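Local coordinates for hypothetical protein (Streptococcus pneumoniae, PDB 2HIY) that is of unknown function but belongs to the DUF1697 family and contains two four-stranded antiparallel sheets, at residues D[32-37]-D[61-66]; D[7-12]-D[75-80]; D[22-27]-D[39-44]. All blocks are in the same frame, centred on the assembly; numbering follows the deposited sequence.

Contact 1 of 3, residues D[32-37]-D[61-66]; sequences TNLGLE and EKLETF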
loop_
_atom_site.group_PDB
_atom_site.type_symbol
_atom_site.label_atom_id
_atom_site.label_comp_id
_atom_site.label_asym_id
_atom_site.label_seq_id
_atom_site.Cartn_x
_atom_site.Cartn_y
_atom_site.Cartn_z
ATOM N N THR D 32 31.648 -7.432 -14.765
ATOM C CA THR D 32 32.522 -8.159 -15.686
ATOM C C THR D 32 33.546 -7.172 -16.249
ATOM O O THR D 32 34.754 -7.470 -16.304
ATOM C CB THR D 32 31.701 -8.854 -16.806
ATOM O OG1 THR D 32 30.785 -9.777 -16.216
ATOM C CG2 THR D 32 32.600 -9.651 -17.750
ATOM N N ASN D 33 33.085 -5.989 -16.649
ATOM C CA ASN D 33 34.017 -4.960 -17.129
ATOM C C ASN D 33 34.999 -4.523 -16.048
ATOM O O ASN D 33 36.151 -4.179 -16.361
ATOM C CB ASN D 33 33.222 -3.756 -17.622
ATOM C CG ASN D 33 32.507 -4.033 -18.931
ATOM O OD1 ASN D 33 32.801 -5.016 -19.621
ATOM N ND2 ASN D 33 31.560 -3.150 -19.286
ATOM N N LEU D 34 34.550 -4.512 -14.796
ATOM C CA LEU D 34 35.390 -4.182 -13.639
ATOM C C LEU D 34 36.496 -5.219 -13.440
ATOM O O LEU D 34 37.487 -4.946 -12.739
ATOM C CB LEU D 34 34.529 -4.035 -12.380
ATOM C CG LEU D 34 35.153 -3.504 -11.080
ATOM C CD1 LEU D 34 35.637 -2.052 -11.224
ATOM C CD2 LEU D 34 34.171 -3.633 -9.945
ATOM N N GLY D 35 36.341 -6.403 -14.024
ATOM C CA GLY D 35 37.354 -7.452 -13.928
ATOM C C GLY D 35 36.966 -8.677 -13.097
ATOM O O GLY D 35 37.800 -9.564 -12.861
ATOM N N LEU D 36 35.715 -8.739 -12.660
ATOM C CA LEU D 36 35.253 -9.908 -11.900
ATOM C C LEU D 36 34.797 -10.935 -12.900
ATOM O O LEU D 36 34.340 -10.590 -14.000
ATOM C CB LEU D 36 34.120 -9.505 -10.979
ATOM C CG LEU D 36 34.425 -8.313 -10.062
ATOM C CD1 LEU D 36 33.323 -8.105 -9.043
ATOM C CD2 LEU D 36 35.787 -8.461 -9.381
ATOM N N GLU D 37 34.906 -12.212 -12.541
ATOM C CA GLU D 37 34.646 -13.275 -13.503
ATOM C C GLU D 37 33.445 -14.122 -13.179
ATOM O O GLU D 37 33.064 -14.263 -12.019
ATOM C CB GLU D 37 35.875 -14.179 -13.624
ATOM C CG GLU D 37 37.120 -13.428 -14.010
ATOM C CD GLU D 37 38.350 -14.307 -14.083
ATOM O OE1 GLU D 37 38.236 -15.445 -14.571
ATOM O OE2 GLU D 37 39.432 -13.854 -13.646
ATOM N N GLU D 61 38.045 -2.526 -2.077
ATOM C CA GLU D 61 38.305 -1.157 -2.520
ATOM C C GLU D 61 37.686 -0.911 -3.904
ATOM O O GLU D 61 37.070 0.116 -4.147
ATOM C CB GLU D 61 39.810 -0.875 -2.527
ATOM C CG GLU D 61 40.234 0.541 -2.891
ATOM C CD GLU D 61 41.754 0.638 -3.034
ATOM O OE1 GLU D 61 42.484 -0.206 -2.449
ATOM O OE2 GLU D 61 42.219 1.556 -3.744
ATOM N N LYS D 62 37.835 -1.885 -4.800
ATOM C CA LYS D 62 37.301 -1.718 -6.138
ATOM C C LYS D 62 35.788 -1.630 -6.112
ATOM O O LYS D 62 35.185 -0.843 -6.847
ATOM C CB LYS D 62 37.706 -2.880 -7.044
ATOM C CG LYS D 62 39.118 -2.749 -7.579
ATOM C CD LYS D 62 39.518 -3.986 -8.379
ATOM C CE LYS D 62 38.683 -4.116 -9.654
ATOM N NZ LYS D 62 39.303 -5.011 -10.674
ATOM N N LEU D 63 35.159 -2.460 -5.275
ATOM C CA LEU D 63 33.695 -2.438 -5.194
ATOM C C LEU D 63 33.182 -1.162 -4.555
ATOM O O LEU D 63 32.193 -0.600 -4.986
ATOM C CB LEU D 63 33.154 -3.675 -4.481
ATOM C CG LEU D 63 33.247 -4.954 -5.306
ATOM C CD1 LEU D 63 33.095 -6.172 -4.406
ATOM C CD2 LEU D 63 32.209 -4.967 -6.402
ATOM N N GLU D 64 33.854 -0.700 -3.502
ATOM C CA GLU D 64 33.480 0.580 -2.895
ATOM C C GLU D 64 33.555 1.711 -3.910
ATOM O O GLU D 64 32.631 2.528 -4.015
ATOM C CB GLU D 64 34.370 0.883 -1.693
ATOM C CG GLU D 64 34.007 0.048 -0.496
ATOM C CD GLU D 64 35.003 0.129 0.647
ATOM O OE1 GLU D 64 36.139 0.615 0.438
ATOM O OE2 GLU D 64 34.631 -0.333 1.760
ATOM N N THR D 65 34.637 1.770 -4.671
ATOM C CA THR D 65 34.778 2.801 -5.692
ATOM C C THR D 65 33.718 2.634 -6.781
ATOM O O THR D 65 33.113 3.605 -7.245
ATOM C CB THR D 65 36.193 2.766 -6.284
ATOM O OG1 THR D 65 37.119 3.036 -5.219
ATOM C CG2 THR D 65 36.364 3.792 -7.422
ATOM N N PHE D 66 33.471 1.391 -7.174
ATOM C CA PHE D 66 32.452 1.119 -8.192
ATOM C C PHE D 66 31.058 1.598 -7.779
ATOM O O PHE D 66 30.371 2.302 -8.530
ATOM C CB PHE D 66 32.419 -0.378 -8.526
ATOM C CG PHE D 66 31.287 -0.755 -9.409
ATOM C CD1 PHE D 66 31.376 -0.527 -10.774
ATOM C CD2 PHE D 66 30.135 -1.307 -8.889
ATOM C CE1 PHE D 66 30.300 -0.844 -11.615
ATOM C CE2 PHE D 66 29.078 -1.637 -9.732
ATOM C CZ PHE D 66 29.167 -1.403 -11.094
#
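Leu34 and Lys62 carry this contact, and they slide past each other in opposite directions where helices 24-34 and 56-70 meet. The CB of Leu34 points toward helix 56-70. With CG anti to the backbone N (chi1 -172°), CG, CD1 and CD2 meet Lys62 and Phe66. Lys62 has CG beside its own backbone N and bends once, at chi3. Its chain therefore runs alongside Leu34, with CE 3.9 Å from Leu34 CG. The ammonium group then passes the leucine side chain and reaches the backbone. Lys62 NZ donates to Leu34 O at 2.8 Å. The bond lies nearly along the carbonyl axis, with a C=O...N angle of 161°.

That carbonyl lies at the C-terminal end of helix 24-34. Gly35 follows with a positive phi of 111° and closes a Schellman motif, its N bonded to Thr32 O at 3.0 Å. The lysine charge thus sits at the C-terminal end of the helix, where it probably interacts favourably with the helix dipole.

The rest of the contact is apolar. The Leu34 and Phe66 side chains cross obliquely, with Leu34 CD2 4.0 Å from Phe66 CB. Leu63 CD2 is 4.3 Å from Leu34 CD2 and the same distance from Leu36 CD1, so it joins the leucines on the two sides of Gly35.

The contact ties the C-terminal end of helix 24-34 to the middle of helix 56-70. Phe66 continues the packing onto Leu31 of helix 24-34 and stacks with His70.

Contact 2 of 3, residues D[7-12]-D[75-80]; sequences YALLVR and QSFSLL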
loop_
_atom_site.group_PDB
_atom_site.type_symbol
_atom_site.label_atom_id
_atom_site.label_comp_id
_atom_site.label_asym_id
_atom_site.label_seq_id
_atom_site.Cartn_x
_atom_site.Cartn_y
_atom_site.Cartn_z
ATOM N N TYR D 7 33.004 -15.777 -4.628
ATOM C CA TYR D 7 32.479 -14.808 -3.660
ATOM C C TYR D 7 30.997 -14.578 -3.833
ATOM O O TYR D 7 30.477 -14.676 -4.954
ATOM C CB TYR D 7 33.150 -13.438 -3.836
ATOM C CG TYR D 7 34.593 -13.417 -3.411
ATOM C CD1 TYR D 7 35.625 -13.598 -4.340
ATOM C CD2 TYR D 7 34.939 -13.226 -2.068
ATOM C CE1 TYR D 7 36.937 -13.603 -3.953
ATOM C CE2 TYR D 7 36.269 -13.207 -1.659
ATOM C CZ TYR D 7 37.273 -13.404 -2.617
ATOM O OH TYR D 7 38.614 -13.398 -2.272
ATOM N N ALA D 8 30.325 -14.272 -2.721
ATOM C CA ALA D 8 28.975 -13.732 -2.718
ATOM C C ALA D 8 29.086 -12.278 -2.285
ATOM O O ALA D 8 29.728 -11.950 -1.276
ATOM C CB ALA D 8 28.059 -14.500 -1.728
ATOM N N LEU D 9 28.447 -11.427 -3.065
ATOM C CA LEU D 9 28.348 -10.002 -2.824
ATOM C C LEU D 9 26.879 -9.692 -2.574
ATOM O O LEU D 9 26.054 -9.856 -3.476
ATOM C CB LEU D 9 28.827 -9.284 -4.091
ATOM C CG LEU D 9 28.664 -7.759 -4.137
ATOM C CD1 LEU D 9 29.402 -7.055 -2.991
ATOM C CD2 LEU D 9 29.183 -7.256 -5.518
ATOM N N LEU D 10 26.555 -9.283 -1.353
ATOM C CA LEU D 10 25.162 -9.061 -0.948
ATOM C C LEU D 10 24.978 -7.605 -0.613
ATOM O O LEU D 10 25.795 -7.026 0.102
ATOM C CB LEU D 10 24.813 -9.921 0.283
ATOM C CG LEU D 10 25.242 -11.386 0.197
ATOM C CD1 LEU D 10 24.841 -12.021 1.542
ATOM C CD2 LEU D 10 24.621 -12.116 -0.977
ATOM N N VAL D 11 23.917 -7.007 -1.127
ATOM C CA VAL D 11 23.657 -5.602 -0.836
ATOM C C VAL D 11 22.241 -5.447 -0.291
ATOM O O VAL D 11 21.365 -6.246 -0.559
ATOM C CB VAL D 11 23.911 -4.697 -2.059
ATOM C CG1 VAL D 11 25.372 -4.796 -2.540
ATOM C CG2 VAL D 11 22.985 -5.049 -3.186
ATOM N N ARG D 12 22.042 -4.418 0.518
ATOM C CA ARG D 12 20.719 -4.139 1.058
ATOM C C ARG D 12 20.114 -2.925 0.384
ATOM O O ARG D 12 20.836 -2.076 -0.176
ATOM C CB ARG D 12 20.831 -3.853 2.563
ATOM C CG ARG D 12 21.613 -2.582 2.858
ATOM C CD ARG D 12 21.105 -1.704 4.017
ATOM N NE ARG D 12 19.703 -1.863 4.369
ATOM C CZ ARG D 12 18.730 -0.980 4.124
ATOM N NH1 ARG D 12 17.499 -1.258 4.531
ATOM N NH2 ARG D 12 18.973 0.157 3.501
ATOM N N GLN D 75 25.555 1.680 0.004
ATOM C CA GLN D 75 26.491 2.288 0.939
ATOM C C GLN D 75 27.084 1.316 1.951
ATOM O O GLN D 75 27.863 1.717 2.825
ATOM C CB GLN D 75 25.802 3.473 1.646
ATOM C CG GLN D 75 25.598 4.641 0.678
ATOM C CD GLN D 75 24.756 5.764 1.213
ATOM O OE1 GLN D 75 24.553 5.890 2.420
ATOM N NE2 GLN D 75 24.268 6.610 0.309
ATOM N N SER D 76 26.706 0.049 1.823
ATOM C CA SER D 76 27.334 -1.041 2.555
ATOM C C SER D 76 27.182 -2.281 1.702
ATOM O O SER D 76 26.299 -2.354 0.829
ATOM C CB SER D 76 26.616 -1.273 3.906
ATOM O OG SER D 76 25.311 -1.859 3.734
ATOM N N PHE D 77 28.047 -3.266 1.918
ATOM C CA PHE D 77 27.836 -4.550 1.276
ATOM C C PHE D 77 28.524 -5.633 2.076
ATOM O O PHE D 77 29.500 -5.358 2.787
ATOM C CB PHE D 77 28.316 -4.544 -0.197
ATOM C CG PHE D 77 29.772 -4.179 -0.383
ATOM C CD1 PHE D 77 30.792 -5.130 -0.351
ATOM C CD2 PHE D 77 30.114 -2.879 -0.713
ATOM C CE1 PHE D 77 32.132 -4.771 -0.561
ATOM C CE2 PHE D 77 31.456 -2.520 -0.937
ATOM C CZ PHE D 77 32.461 -3.466 -0.856
ATOM N N SER D 78 28.026 -6.860 1.923
ATOM C CA SER D 78 28.670 -8.032 2.473
ATOM C C SER D 78 29.440 -8.724 1.346
ATOM O O SER D 78 28.949 -8.803 0.216
ATOM C CB SER D 78 27.629 -9.006 3.002
ATOM O OG SER D 78 26.746 -8.350 3.905
ATOM N N LEU D 79 30.649 -9.153 1.649
ATOM C CA LEU D 79 31.466 -9.882 0.670
ATOM C C LEU D 79 32.083 -11.061 1.393
ATOM O O LEU D 79 32.865 -10.893 2.351
ATOM C CB LEU D 79 32.551 -8.961 0.112
ATOM C CG LEU D 79 33.409 -9.614 -0.992
ATOM C CD1 LEU D 79 32.622 -9.962 -2.234
ATOM C CD2 LEU D 79 34.559 -8.683 -1.354
ATOM N N LEU D 80 31.735 -12.260 0.939
ATOM C CA LEU D 80 32.215 -13.458 1.616
ATOM C C LEU D 80 32.530 -14.540 0.614
ATOM O O LEU D 80 31.923 -14.593 -0.453
ATOM C CB LEU D 80 31.166 -13.951 2.615
ATOM C CG LEU D 80 29.781 -14.196 2.050
ATOM C CD1 LEU D 80 29.487 -15.687 2.021
ATOM C CD2 LEU D 80 28.799 -13.520 2.976
HETATM O O HOH W 1 24.453 -4.400 2.417
HETATM O O HOH W 2 23.637 -1.408 0.421
#
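Two strands run antiparallel here, with Ala8 facing Leu80 and Leu10 facing Ser78 in hydrogen-bonded pairs. Leu9 and Leu79 form the non-hydrogen-bonded pair between them. Four nearly straight N-H...O bonds join the backbones, from Ala8 N to Leu80 O at 2.8 Å to Leu80 N to Ala8 O at 3.0 Å.

Leu9 and Leu79 share one conformation, CG anti to the backbone N (chi1 173° and -176°). The Leu9 and Phe77 side chains cross obliquely, with Leu9 CD1 3.6 Å from Phe77 CD1. Leu79 CD1 meets Tyr7 CB at 3.9 Å. Phe77 takes the crowded position, CG between N and the carbonyl carbon (chi1 57°). Its CB still lies 3.8 Å from Val11 CG1, while its ring reaches Glu64 of helix 56-70. On the other face Ala8, Leu10, Ser78 and Leu80 line up. Leu80 is also crowded at chi1 and off a staggered chi2; its CG lies 4.2 Å from Ala8 CB. Ser78 OG binds Tyr108 O and Thr167 OG1. Helix 171-182 covers this face through Ile177 and Leu181.

Arg12 CG, in the crowded position, lies 3.9 Å from Ser76 OG. One water donates to Arg12 O and Ser76 O. Another donates to Ser76 OG at 3.0 Å and takes a weak bond from Arg12 N. Ser76 OG also binds Arg164 O. The chemistry implies a strand pair apolar on both faces at the Ala8-Leu80 end, giving way to water and polar links at the other.

Contact 3 of 3, residues D[22-27]-D[39-44]; sequences VVMAEL and VESYIN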
loop_
_atom_site.group_PDB
_atom_site.type_symbol
_atom_site.label_atom_id
_atom_site.label_comp_id
_atom_site.label_asym_id
_atom_site.label_seq_id
_atom_site.Cartn_x
_atom_site.Cartn_y
_atom_site.Cartn_z
ATOM N N VAL D 22 18.483 -1.236 -9.622
ATOM C CA VAL D 22 19.638 -1.905 -10.187
ATOM C C VAL D 22 19.112 -2.980 -11.121
ATOM O O VAL D 22 18.342 -3.847 -10.680
ATOM C CB VAL D 22 20.512 -2.543 -9.094
ATOM C CG1 VAL D 22 21.740 -3.233 -9.727
ATOM C CG2 VAL D 22 20.926 -1.500 -8.052
ATOM N N VAL D 23 19.514 -2.914 -12.385
ATOM C CA VAL D 23 19.118 -3.926 -13.354
ATOM C C VAL D 23 20.198 -5.002 -13.339
ATOM O O VAL D 23 21.364 -4.715 -13.614
ATOM C CB VAL D 23 18.935 -3.310 -14.744
ATOM C CG1 VAL D 23 18.591 -4.384 -15.782
ATOM C CG2 VAL D 23 17.831 -2.251 -14.711
HETATM N N MSE D 24 19.806 -6.234 -13.037
HETATM C CA MSE D 24 20.771 -7.314 -12.820
HETATM C C MSE D 24 21.644 -7.549 -14.037
HETATM O O MSE D 24 22.853 -7.671 -13.911
HETATM C CB MSE D 24 20.088 -8.624 -12.390
HETATM C CG MSE D 24 19.577 -8.592 -10.964
HETATM SE SE MSE D 24 20.915 -8.160 -9.585
HETATM C CE MSE D 24 20.118 -6.481 -9.016
ATOM N N ALA D 25 21.069 -7.591 -15.232
ATOM C CA ALA D 25 21.907 -7.800 -16.399
ATOM C C ALA D 25 22.947 -6.687 -16.571
ATOM O O ALA D 25 24.069 -6.939 -17.051
ATOM C CB ALA D 25 21.052 -7.934 -17.659
ATOM N N GLU D 26 22.568 -5.450 -16.256
ATOM C CA GLU D 26 23.508 -4.330 -16.352
ATOM C C GLU D 26 24.613 -4.473 -15.320
ATOM O O GLU D 26 25.796 -4.316 -15.645
ATOM C CB GLU D 26 22.794 -2.988 -16.185
ATOM C CG GLU D 26 21.877 -2.686 -17.353
ATOM C CD GLU D 26 21.023 -1.450 -17.193
ATOM O OE1 GLU D 26 21.146 -0.716 -16.189
ATOM O OE2 GLU D 26 20.187 -1.226 -18.101
ATOM N N LEU D 27 24.239 -4.750 -14.077
ATOM C CA LEU D 27 25.234 -4.942 -13.035
ATOM C C LEU D 27 26.203 -6.092 -13.394
ATOM O O LEU D 27 27.418 -5.960 -13.186
ATOM C CB LEU D 27 24.543 -5.222 -11.691
ATOM C CG LEU D 27 25.498 -5.336 -10.500
ATOM C CD1 LEU D 27 26.309 -4.056 -10.306
ATOM C CD2 LEU D 27 24.746 -5.682 -9.228
ATOM N N VAL D 39 30.253 -13.827 -13.485
ATOM C CA VAL D 39 29.329 -13.075 -12.635
ATOM C C VAL D 39 27.902 -13.576 -12.826
ATOM O O VAL D 39 27.395 -13.624 -13.946
ATOM C CB VAL D 39 29.413 -11.557 -12.887
ATOM C CG1 VAL D 39 28.545 -10.813 -11.874
ATOM C CG2 VAL D 39 30.853 -11.075 -12.764
ATOM N N GLU D 40 27.251 -13.910 -11.712
ATOM C CA GLU D 40 25.882 -14.413 -11.709
ATOM C C GLU D 40 25.082 -13.667 -10.650
ATOM O O GLU D 40 25.656 -13.077 -9.729
ATOM C CB GLU D 40 25.867 -15.910 -11.394
ATOM C CG GLU D 40 26.648 -16.732 -12.409
ATOM C CD GLU D 40 26.640 -18.221 -12.114
ATOM O OE1 GLU D 40 25.796 -18.674 -11.307
ATOM O OE2 GLU D 40 27.472 -18.938 -12.718
ATOM N N SER D 41 23.763 -13.657 -10.807
ATOM C CA SER D 41 22.880 -13.031 -9.812
ATOM C C SER D 41 21.741 -13.972 -9.451
ATOM O O SER D 41 21.331 -14.831 -10.264
ATOM C CB SER D 41 22.344 -11.675 -10.309
ATOM O OG SER D 41 21.617 -11.793 -11.515
ATOM N N TYR D 42 21.245 -13.826 -8.232
ATOM C CA TYR D 42 20.091 -14.579 -7.776
ATOM C C TYR D 42 19.023 -13.568 -7.433
ATOM O O TYR D 42 19.267 -12.648 -6.631
ATOM C CB TYR D 42 20.442 -15.429 -6.554
ATOM C CG TYR D 42 19.227 -16.088 -5.927
ATOM C CD1 TYR D 42 18.467 -17.021 -6.638
ATOM C CD2 TYR D 42 18.813 -15.750 -4.637
ATOM C CE1 TYR D 42 17.331 -17.624 -6.050
ATOM C CE2 TYR D 42 17.694 -16.325 -4.060
ATOM C CZ TYR D 42 16.959 -17.253 -4.773
ATOM O OH TYR D 42 15.847 -17.832 -4.190
ATOM N N ILE D 43 17.863 -13.726 -8.065
ATOM C CA ILE D 43 16.706 -12.845 -7.883
ATOM C C ILE D 43 17.114 -11.370 -8.051
ATOM O O ILE D 43 18.001 -11.078 -8.847
ATOM C CB ILE D 43 15.821 -13.191 -6.598
ATOM C CG1 ILE D 43 16.597 -13.042 -5.279
ATOM C CG2 ILE D 43 15.165 -14.587 -6.775
ATOM C CD1 ILE D 43 15.761 -13.294 -3.998
ATOM N N ASN D 44 16.471 -10.457 -7.326
ATOM C CA ASN D 44 16.619 -9.030 -7.630
ATOM C C ASN D 44 16.970 -8.191 -6.405
ATOM O O ASN D 44 17.121 -6.961 -6.517
ATOM C CB ASN D 44 15.349 -8.509 -8.335
ATOM C CG ASN D 44 15.622 -7.309 -9.241
ATOM O OD1 ASN D 44 16.687 -7.199 -9.853
ATOM N ND2 ASN D 44 14.643 -6.404 -9.341
HETATM O O HOH W 3 15.443 -3.906 -11.101
HETATM O O HOH W 4 16.981 -6.594 -12.477
#
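Met24, a selenomethionine, has CG beside its backbone N (chi1 -73°) and bends at chi2 (-56°) and chi3. The folded chain brings CB, CG, SE and CE against strand 39-41 and the residues that follow, up to Asn44. Asn44 has CG anti to its backbone N (chi1 -153°), which brings its amide beside the helix start.

The two side chains cross obliquely, in van der Waals contact. Met24 CG lies 3.4 Å from Asn44 OD1, and Met24 CE is 3.6 Å from the same oxygen. Ser41 packs beside them, again by van der Waals contact. Its OG is 3.6 Å from Met24 CB, and its CB is 3.9 Å from Met24 SE. The polar partner of Ser41 OG is Arg28 NH1.

The polar link between the segments runs through two waters on the Asn44 amide. One donates to Asn44 OD1 at 2.7 Å and accepts from Met24 N at 2.9 Å. The other donates to Val22 O and accepts from Asn44 ND2 at 3.2 Å. Through them the amide links to the two sides of Val23, the N-cap residue of helix 24-34. Asn15 binds both segments, through Val22 N and Asn44 O.

The contact joins the first turn of helix 24-34 to the outermost strand 39-41 and the residues after it. Strand 47-52 is the next strand in the sheet, and its Ile48 touches Leu27, Val39 and Ser41. Met24 also packs on Glu61 of a neighbouring subunit.

Contacts 1 and 3 both use helix 24-34, one at its C-terminal end and one at its start. Their centres are about 14 Å apart, and Phe66 CE2 meets Leu27 CD1 at 3.7 Å. Contact 2 closes the chain loop within which both others are nested. It touches contact 1 directly: Leu63 CB packs on Phe77 CZ at 3.7 Å, and Leu63 CD2 on Leu9 CD2 at 3.9 Å. Contacts 2 and 3 do not touch, with nearest atoms about 6 Å apart. Contact 1 joins helices 24-34 and 56-70, contact 2 pairs two strands of the sheet, and contact 3 sets the start of helix 24-34 against the same sheet's outermost strand 39-41.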